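PDB 6KYY: pyridine nucleotide-disulphide oxidoreductase dimerisation region, which is an FAD-containing, hypochlorous acid-induced flavoprotein of the pyridine nucleotide-disulfide oxidoreductase family, probably involved in resisting reactive chlorine stress. Local coordinates for residues 73-76 / 77-81; 312-315 / 316-320; 325-328 / 329-333. All blocks are in the same frame, centred on the assembly; numbering follows the deposited sequence.

Interaction 1: 73-76 / 77-81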
loop_
_atom_site.group_PDB
_atom_site.type_symbol
_atom_site.label_atom_id
_atom_site.label_comp_id
_atom_site.label_asym_id
_atom_site.label_seq_id
_atom_site.Cartn_x
_atom_site.Cartn_y
_atom_site.Cartn_z
ATOM N N ARG B 73 11.442 -18.984 -13.907
ATOM C CA ARG B 73 12.144 -17.747 -13.580
ATOM C C ARG B 73 11.698 -17.206 -12.227
ATOM O O ARG B 73 12.517 -16.697 -11.453
ATOM C CB ARG B 73 11.912 -16.703 -14.674
ATOM C CG ARG B 73 12.397 -17.122 -16.050
ATOM C CD ARG B 73 13.719 -16.454 -16.401
ATOM N NE ARG B 73 13.780 -16.064 -17.808
ATOM C CZ ARG B 73 13.988 -16.909 -18.813
ATOM N NH1 ARG B 73 14.028 -16.461 -20.061
ATOM N NH2 ARG B 73 14.158 -18.202 -18.572
ATOM N N ALA B 74 10.402 -17.313 -11.924
ATOM C CA ALA B 74 9.902 -16.849 -10.634
ATOM C C ALA B 74 10.403 -17.732 -9.498
ATOM O O ALA B 74 10.719 -17.233 -8.411
ATOM C CB ALA B 74 8.376 -16.802 -10.648
ATOM N N ILE B 75 10.476 -19.045 -9.727
ATOM C CA ILE B 75 11.069 -19.940 -8.736
ATOM C C ILE B 75 12.543 -19.606 -8.545
ATOM O O ILE B 75 13.075 -19.677 -7.430
ATOM C CB ILE B 75 10.866 -21.410 -9.150
ATOM C CG1 ILE B 75 9.375 -21.754 -9.177
ATOM C CG2 ILE B 75 11.605 -22.347 -8.207
ATOM C CD1 ILE B 75 8.748 -21.858 -7.804
ATOM N N GLN B 76 13.222 -19.225 -9.631
ATOM C CA GLN B 76 14.617 -18.809 -9.526
ATOM C C GLN B 76 14.754 -17.551 -8.679
ATOM O O GLN B 76 15.638 -17.465 -7.819
ATOM C CB GLN B 76 15.201 -18.587 -10.922
ATOM C CG GLN B 76 16.672 -18.200 -10.929
ATOM C CD GLN B 76 17.576 -19.325 -10.459
ATOM O OE1 GLN B 76 17.191 -20.495 -10.472
ATOM N NE2 GLN B 76 18.787 -18.974 -10.043
ATOM N N ARG B 77 13.886 -16.561 -8.907
ATOM C CA ARG B 77 13.920 -15.353 -8.089
ATOM C C ARG B 77 13.455 -15.641 -6.669
ATOM O O ARG B 77 13.970 -15.052 -5.710
ATOM C CB ARG B 77 13.063 -14.257 -8.721
ATOM C CG ARG B 77 13.269 -12.885 -8.100
ATOM C CD ARG B 77 12.430 -11.822 -8.790
ATOM N NE ARG B 77 11.109 -11.678 -8.181
ATOM C CZ ARG B 77 10.864 -10.963 -7.088
ATOM N NH1 ARG B 77 11.849 -10.324 -6.473
ATOM N NH2 ARG B 77 9.630 -10.887 -6.608
ATOM N N LYS B 78 12.478 -16.538 -6.514
ATOM C CA LYS B 78 12.057 -16.942 -5.178
ATOM C C LYS B 78 13.227 -17.518 -4.391
ATOM O O LYS B 78 13.407 -17.198 -3.210
ATOM C CB LYS B 78 10.913 -17.952 -5.274
ATOM C CG LYS B 78 10.522 -18.591 -3.951
ATOM C CD LYS B 78 10.299 -20.087 -4.105
ATOM C CE LYS B 78 11.446 -20.880 -3.505
ATOM N NZ LYS B 78 11.383 -22.321 -3.871
ATOM N N ASN B 79 14.053 -18.347 -5.038
ATOM C CA ASN B 79 15.212 -18.918 -4.359
ATOM C C ASN B 79 16.190 -17.835 -3.918
ATOM O O ASN B 79 16.737 -17.897 -2.811
ATOM C CB ASN B 79 15.913 -19.925 -5.270
ATOM C CG ASN B 79 15.200 -21.258 -5.321
ATOM O OD1 ASN B 79 14.408 -21.587 -4.440
ATOM N ND2 ASN B 79 15.479 -22.035 -6.360
ATOM N N GLU B 80 16.421 -16.833 -4.770
ATOM C CA GLU B 80 17.375 -15.780 -4.432
ATOM C C GLU B 80 16.905 -14.955 -3.241
ATOM O O GLU B 80 17.730 -14.470 -2.457
ATOM C CB GLU B 80 17.612 -14.876 -5.641
ATOM C CG GLU B 80 18.669 -15.389 -6.604
ATOM C CD GLU B 80 18.249 -15.259 -8.055
ATOM O OE1 GLU B 80 17.455 -14.347 -8.366
ATOM O OE2 GLU B 80 18.712 -16.071 -8.885
ATOM N N VAL B 81 15.592 -14.787 -3.087
ATOM C CA VAL B 81 15.070 -13.997 -1.978
ATOM C C VAL B 81 15.083 -14.802 -0.684
ATOM O O VAL B 81 15.447 -14.281 0.377
ATOM C CB VAL B 81 13.660 -13.477 -2.314
ATOM C CG1 VAL B 81 13.066 -12.744 -1.124
ATOM C CG2 VAL B 81 13.707 -12.569 -3.533
#

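Interaction 2: 312-315 / 316-320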
loop_
_atom_site.group_PDB
_atom_site.type_symbol
_atom_site.label_atom_id
_atom_site.label_comp_id
_atom_site.label_asym_id
_atom_site.label_seq_id
_atom_site.Cartn_x
_atom_site.Cartn_y
_atom_site.Cartn_z
ATOM N N ASP B 312 4.037 -9.930 18.328
ATOM C CA ASP B 312 3.448 -9.383 19.544
ATOM C C ASP B 312 3.733 -10.273 20.744
ATOM O O ASP B 312 3.816 -9.780 21.874
ATOM C CB ASP B 312 1.941 -9.200 19.369
ATOM C CG ASP B 312 1.328 -8.367 20.474
ATOM O OD1 ASP B 312 1.764 -7.211 20.655
ATOM O OD2 ASP B 312 0.413 -8.868 21.162
ATOM N N ASP B 313 3.884 -11.581 20.520
ATOM C CA ASP B 313 4.266 -12.479 21.604
ATOM C C ASP B 313 5.637 -12.113 22.159
ATOM O O ASP B 313 5.844 -12.121 23.378
ATOM C CB ASP B 313 4.254 -13.927 21.117
ATOM C CG ASP B 313 2.853 -14.483 20.980
ATOM O OD1 ASP B 313 2.673 -15.457 20.220
ATOM O OD2 ASP B 313 1.931 -13.947 21.630
ATOM N N TYR B 314 6.586 -11.788 21.276
ATOM C CA TYR B 314 7.880 -11.292 21.731
ATOM C C TYR B 314 7.715 -10.033 22.570
ATOM O O TYR B 314 8.425 -9.843 23.564
ATOM C CB TYR B 314 8.791 -11.021 20.531
ATOM C CG TYR B 314 9.784 -9.900 20.757
ATOM C CD1 TYR B 314 10.989 -10.135 21.407
ATOM C CD2 TYR B 314 9.516 -8.607 20.321
ATOM C CE1 TYR B 314 11.897 -9.114 21.617
ATOM C CE2 TYR B 314 10.417 -7.581 20.529
ATOM C CZ TYR B 314 11.607 -7.841 21.177
ATOM O OH TYR B 314 12.508 -6.821 21.384
ATOM N N ARG B 315 6.779 -9.162 22.184
ATOM C CA ARG B 315 6.555 -7.933 22.937
ATOM C C ARG B 315 6.045 -8.232 24.340
ATOM O O ARG B 315 6.421 -7.550 25.301
ATOM C CB ARG B 315 5.572 -7.034 22.188
ATOM C CG ARG B 315 6.087 -6.538 20.847
ATOM C CD ARG B 315 5.522 -5.171 20.506
ATOM N NE ARG B 315 5.590 -4.900 19.073
ATOM C CZ ARG B 315 4.534 -4.880 18.266
ATOM N NH1 ARG B 315 3.321 -5.116 18.751
ATOM N NH2 ARG B 315 4.691 -4.626 16.974
ATOM N N ILE B 316 5.190 -9.247 24.480
ATOM C CA ILE B 316 4.705 -9.634 25.803
ATOM C C ILE B 316 5.869 -10.063 26.688
ATOM O O ILE B 316 6.047 -9.554 27.801
ATOM C CB ILE B 316 3.652 -10.751 25.693
ATOM C CG1 ILE B 316 2.548 -10.374 24.702
ATOM C CG2 ILE B 316 3.064 -11.064 27.062
ATOM C CD1 ILE B 316 1.884 -9.061 24.998
ATOM N N VAL B 317 6.684 -11.001 26.199
ATOM C CA VAL B 317 7.751 -11.550 27.029
ATOM C C VAL B 317 8.880 -10.543 27.216
ATOM O O VAL B 317 9.542 -10.536 28.260
ATOM C CB VAL B 317 8.261 -12.881 26.440
ATOM C CG1 VAL B 317 7.096 -13.822 26.175
ATOM C CG2 VAL B 317 9.062 -12.648 25.169
ATOM N N ARG B 318 9.119 -9.674 26.229
ATOM C CA ARG B 318 10.135 -8.641 26.406
ATOM C C ARG B 318 9.705 -7.618 27.447
ATOM O O ARG B 318 10.554 -7.029 28.126
ATOM C CB ARG B 318 10.433 -7.949 25.075
ATOM C CG ARG B 318 11.658 -7.047 25.099
ATOM C CD ARG B 318 11.265 -5.575 25.105
ATOM N NE ARG B 318 12.344 -4.717 25.590
ATOM C CZ ARG B 318 12.209 -3.829 26.570
ATOM N NH1 ARG B 318 13.244 -3.090 26.948
ATOM N NH2 ARG B 318 11.038 -3.680 27.177
ATOM N N ASP B 319 8.396 -7.400 27.592
ATOM C CA ASP B 319 7.896 -6.490 28.612
ATOM C C ASP B 319 7.978 -7.087 30.010
ATOM O O ASP B 319 7.891 -6.345 30.993
ATOM C CB ASP B 319 6.453 -6.094 28.299
ATOM C CG ASP B 319 6.053 -4.787 28.953
ATOM O OD1 ASP B 319 6.944 -3.949 29.206
ATOM O OD2 ASP B 319 4.847 -4.595 29.211
ATOM N N GLU B 320 8.137 -8.405 30.126
ATOM C CA GLU B 320 8.263 -9.030 31.435
ATOM C C GLU B 320 9.717 -9.183 31.865
ATOM O O GLU B 320 10.045 -8.947 33.033
ATOM C CB GLU B 320 7.578 -10.400 31.438
ATOM C CG GLU B 320 7.597 -11.089 32.793
ATOM C CD GLU B 320 6.645 -12.263 32.869
ATOM O OE1 GLU B 320 5.537 -12.097 33.419
ATOM O OE2 GLU B 320 7.008 -13.354 32.384
#

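Interaction 3: 325-328 / 329-333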
loop_
_atom_site.group_PDB
_atom_site.type_symbol
_atom_site.label_atom_id
_atom_site.label_comp_id
_atom_site.label_asym_id
_atom_site.label_seq_id
_atom_site.Cartn_x
_atom_site.Cartn_y
_atom_site.Cartn_z
ATOM N N GLY B 325 6.787 -3.621 33.997
ATOM C CA GLY B 325 5.668 -4.458 34.371
ATOM C C GLY B 325 5.301 -5.488 33.325
ATOM O O GLY B 325 6.032 -6.464 33.131
ATOM N N LYS B 326 4.189 -5.280 32.625
ATOM C CA LYS B 326 3.594 -6.392 31.892
ATOM C C LYS B 326 2.665 -5.899 30.796
ATOM O O LYS B 326 1.703 -5.173 31.073
ATOM C CB LYS B 326 2.841 -7.283 32.863
ATOM C CG LYS B 326 2.531 -8.658 32.352
ATOM C CD LYS B 326 1.328 -9.187 33.089
ATOM C CE LYS B 326 0.049 -8.655 32.490
ATOM N NZ LYS B 326 -1.082 -8.843 33.432
ATOM N N ARG B 327 2.954 -6.295 29.561
ATOM C CA ARG B 327 1.960 -6.339 28.504
ATOM C C ARG B 327 1.292 -7.712 28.519
ATOM O O ARG B 327 1.744 -8.640 29.194
ATOM C CB ARG B 327 2.599 -6.055 27.145
ATOM C CG ARG B 327 2.650 -4.579 26.779
ATOM C CD ARG B 327 2.484 -4.369 25.283
ATOM N NE ARG B 327 1.339 -5.105 24.757
ATOM C CZ ARG B 327 1.394 -5.912 23.703
ATOM N NH1 ARG B 327 2.538 -6.086 23.062
ATOM N NH2 ARG B 327 0.306 -6.546 23.292
ATOM N N SER B 328 0.203 -7.843 27.768
ATOM C CA SER B 328 -0.570 -9.076 27.815
ATOM C C SER B 328 -1.205 -9.340 26.459
ATOM O O SER B 328 -1.326 -8.444 25.622
ATOM C CB SER B 328 -1.649 -9.013 28.900
ATOM O OG SER B 328 -2.786 -9.763 28.518
ATOM N N THR B 329 -1.603 -10.599 26.246
ATOM C CA THR B 329 -2.418 -10.912 25.078
ATOM C C THR B 329 -3.830 -10.362 25.217
ATOM O O THR B 329 -4.536 -10.237 24.210
ATOM C CB THR B 329 -2.474 -12.423 24.832
ATOM O OG1 THR B 329 -3.237 -13.057 25.866
ATOM C CG2 THR B 329 -1.073 -13.017 24.787
ATOM N N ASP B 330 -4.256 -10.031 26.439
ATOM C CA ASP B 330 -5.507 -9.311 26.634
ATOM C C ASP B 330 -5.459 -7.899 26.066
ATOM O O ASP B 330 -6.495 -7.229 26.031
ATOM C CB ASP B 330 -5.862 -9.248 28.124
ATOM C CG ASP B 330 -6.306 -10.590 28.680
ATOM O OD1 ASP B 330 -6.306 -10.747 29.920
ATOM O OD2 ASP B 330 -6.655 -11.485 27.882
ATOM N N ASP B 331 -4.286 -7.427 25.639
ATOM C CA ASP B 331 -4.165 -6.129 24.989
ATOM C C ASP B 331 -4.536 -6.172 23.514
ATOM O O ASP B 331 -4.588 -5.115 22.876
ATOM C CB ASP B 331 -2.737 -5.597 25.131
ATOM C CG ASP B 331 -2.434 -5.098 26.529
ATOM O OD1 ASP B 331 -1.911 -5.887 27.344
ATOM O OD2 ASP B 331 -2.713 -3.914 26.811
ATOM N N ARG B 332 -4.793 -7.355 22.963
ATOM C CA ARG B 332 -5.044 -7.494 21.535
ATOM C C ARG B 332 -6.501 -7.187 21.215
ATOM O O ARG B 332 -7.414 -7.720 21.853
ATOM C CB ARG B 332 -4.692 -8.907 21.073
ATOM C CG ARG B 332 -3.284 -9.047 20.529
ATOM C CD ARG B 332 -2.841 -10.498 20.534
ATOM N NE ARG B 332 -1.395 -10.623 20.674
ATOM C CZ ARG B 332 -0.766 -11.768 20.919
ATOM N NH1 ARG B 332 -1.460 -12.889 21.055
ATOM N NH2 ARG B 332 0.555 -11.790 21.029
ATOM N N LYS B 333 -6.718 -6.330 20.220
ATOM C CA LYS B 333 -8.063 -6.036 19.752
ATOM C C LYS B 333 -8.005 -5.676 18.276
ATOM O O LYS B 333 -7.021 -5.103 17.799
ATOM C CB LYS B 333 -8.714 -4.907 20.562
ATOM C CG LYS B 333 -8.082 -3.537 20.382
ATOM C CD LYS B 333 -8.931 -2.463 21.045
ATOM C CE LYS B 333 -8.170 -1.157 21.200
ATOM N NZ LYS B 333 -9.097 -0.003 21.368
#

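Interaction 1: 73-76 / 77-81
Q76 and E80 meet through their side chains one helical turn apart. Q76 NE2 donates to E80 OE2 over 3.1 Å, with an N-H...O angle of 140°. The bond is not straight. The oxygen is met on its anti side, and NE2 lies out of the carboxylate plane. The amide and carboxylate planes are turned 69° apart, so the two groups do not lie flat against each other. Q76 CG lies opposite its own backbone N, and a bend at chi2 (68°) swings NE2 toward the E80 carboxylate. Q76 CG also lies 3.6 Å from E80 OE2. Both residues are exposed, so this pair sits on the outer side of the helix.

The backbone beneath is regular alpha-helix. R77 N bonds to R73 O at 2.9 Å, K78 N to A74 O at 2.7 Å and N79 N to I75 O at 2.9 Å. E80 N reaches Q76 O at 3.2 Å, which ties the two outer residues together a second time. This i to i+4 pattern belongs to helix 71-94, a long helix that also carries the copper ligands N87 and H91 further along.

On the buried side, A74 packs on L61 and D64 of helix 55-65. R77 makes a salt bridge with D64. Its guanidinium also donates to the backbone oxygens of R376 and V377 of the second subunit, so the helix takes part in the dimer interface. K78 NZ bonds to L159 O, and more weakly to N79 OD1 and N160 OD1.

Interaction 2: 312-315 / 316-320
R318 lies alongside Y314, and the two side chains point the same way. R318 CB sits over one face of the Y314 ring, 4.2 Å from the ring centroid and 22° off the normal. This is a CH-pi contact, shifted toward the rim of the ring. The same CB is 3.1 Å from Y314 O, the oxygen that accepts R318 N at 2.8 Å. R318 CG comes next. It is 4.0 Å from Y314 CZ and 3.8 Å from Y314 OH. R318 CD passes Y314 OH at 4.1 Å. Beyond CD the chain leads away from 312-315, and the guanidinium stands 71° from the ring plane. CG of R318 is opposite its backbone N (chi1 -169°), which carries the chain along the tyrosine.

Aliphatic atoms also rest against backbone oxygens. I316 CG1 is 3.2 Å from D312 O, and V317 CG2 lies by Y314 O at 3.3 Å. The helix bonds continue on both sides of the R318 pair: I316 N to D312 O, V317 N to D313 O and D319 N to R315 O. R315 NH1 makes a weak bond to D312 OD1, as part of a salt bridge. The carboxylates of D312 and D313 are buried; both form salt bridges with R332, and D312 also pairs with R327.

Helix 307-321 packs by Y314 and V317 on helix 20-31, which follows the first strand of the FAD-binding fold and whose T28 is hydrogen-bonded to Y314 OH. D313 OD1 accepts G298 N, just after strand 294-296, while D312 and R315 face the second subunit, where R315 NH2 donates to Q429 O.

Interaction 3: 325-328 / 329-333
S328 is the tight centre of this turn. Its OG accepts a hydrogen bond from D330 N at 2.6 Å, and D330 CB packs beside the same oxygen. Three residues on from S328, at D331, its backbone is held again. D331 N donates to S328 O at 3.1 Å, reaching it from well above the carbonyl plane. In return D331 OD1 takes a weak bond from S328 N at 2.9 Å, with an N-H...O angle of only 127°. D331 CG is placed beside its own backbone N (chi1 -74°), which turns the carboxylate back toward S328. S328 is buried, and all three bonds converge on it.

The arginine side is looser. R327 NH2 meets D331 CB at 3.7 Å, edge-on and near the guanidinium plane. R327 NE stays 4.2 Å from D331 OD1, beyond salt-bridge range. The guanidinium and carboxylate planes stand 78° apart. R327 NH1 goes to D312, and the R327 side chain packs on R315, I316 and D319 of helix 307-321. Both D330 and D331 are exposed, although D331 turns its OD1 to S328.

T329 is joined to K285 by backbone hydrogen bonds, which fasten the turn to a neighbouring loop. The S328 OG to D330 N bond makes an ST turn at the start of the short 3-10 segment 329-331, in the loop joining helix 307-321 to strand 337-339 of the dimerisation region's antiparallel sheet.

Interactions 2 and 3 are neighbours, with centres about 9 Å apart. The loop of interaction 3 folds back on the helix of interaction 2, where D319 OD2 packs 2.6 Å from R327 N. Interaction 1 is separate. Its centre is about 34 Å from that of interaction 2 and about 39 Å from that of interaction 3, across the chain's centre from the latter. Neither helix contact touches the cofactor: the side chain of D313 is about 7 Å from FAD and that of K78 about 11 Å. From a bound copper ion they are about 14 Å and 12 Å. All three contacts reach the second subunit, interaction 3 by packing alone.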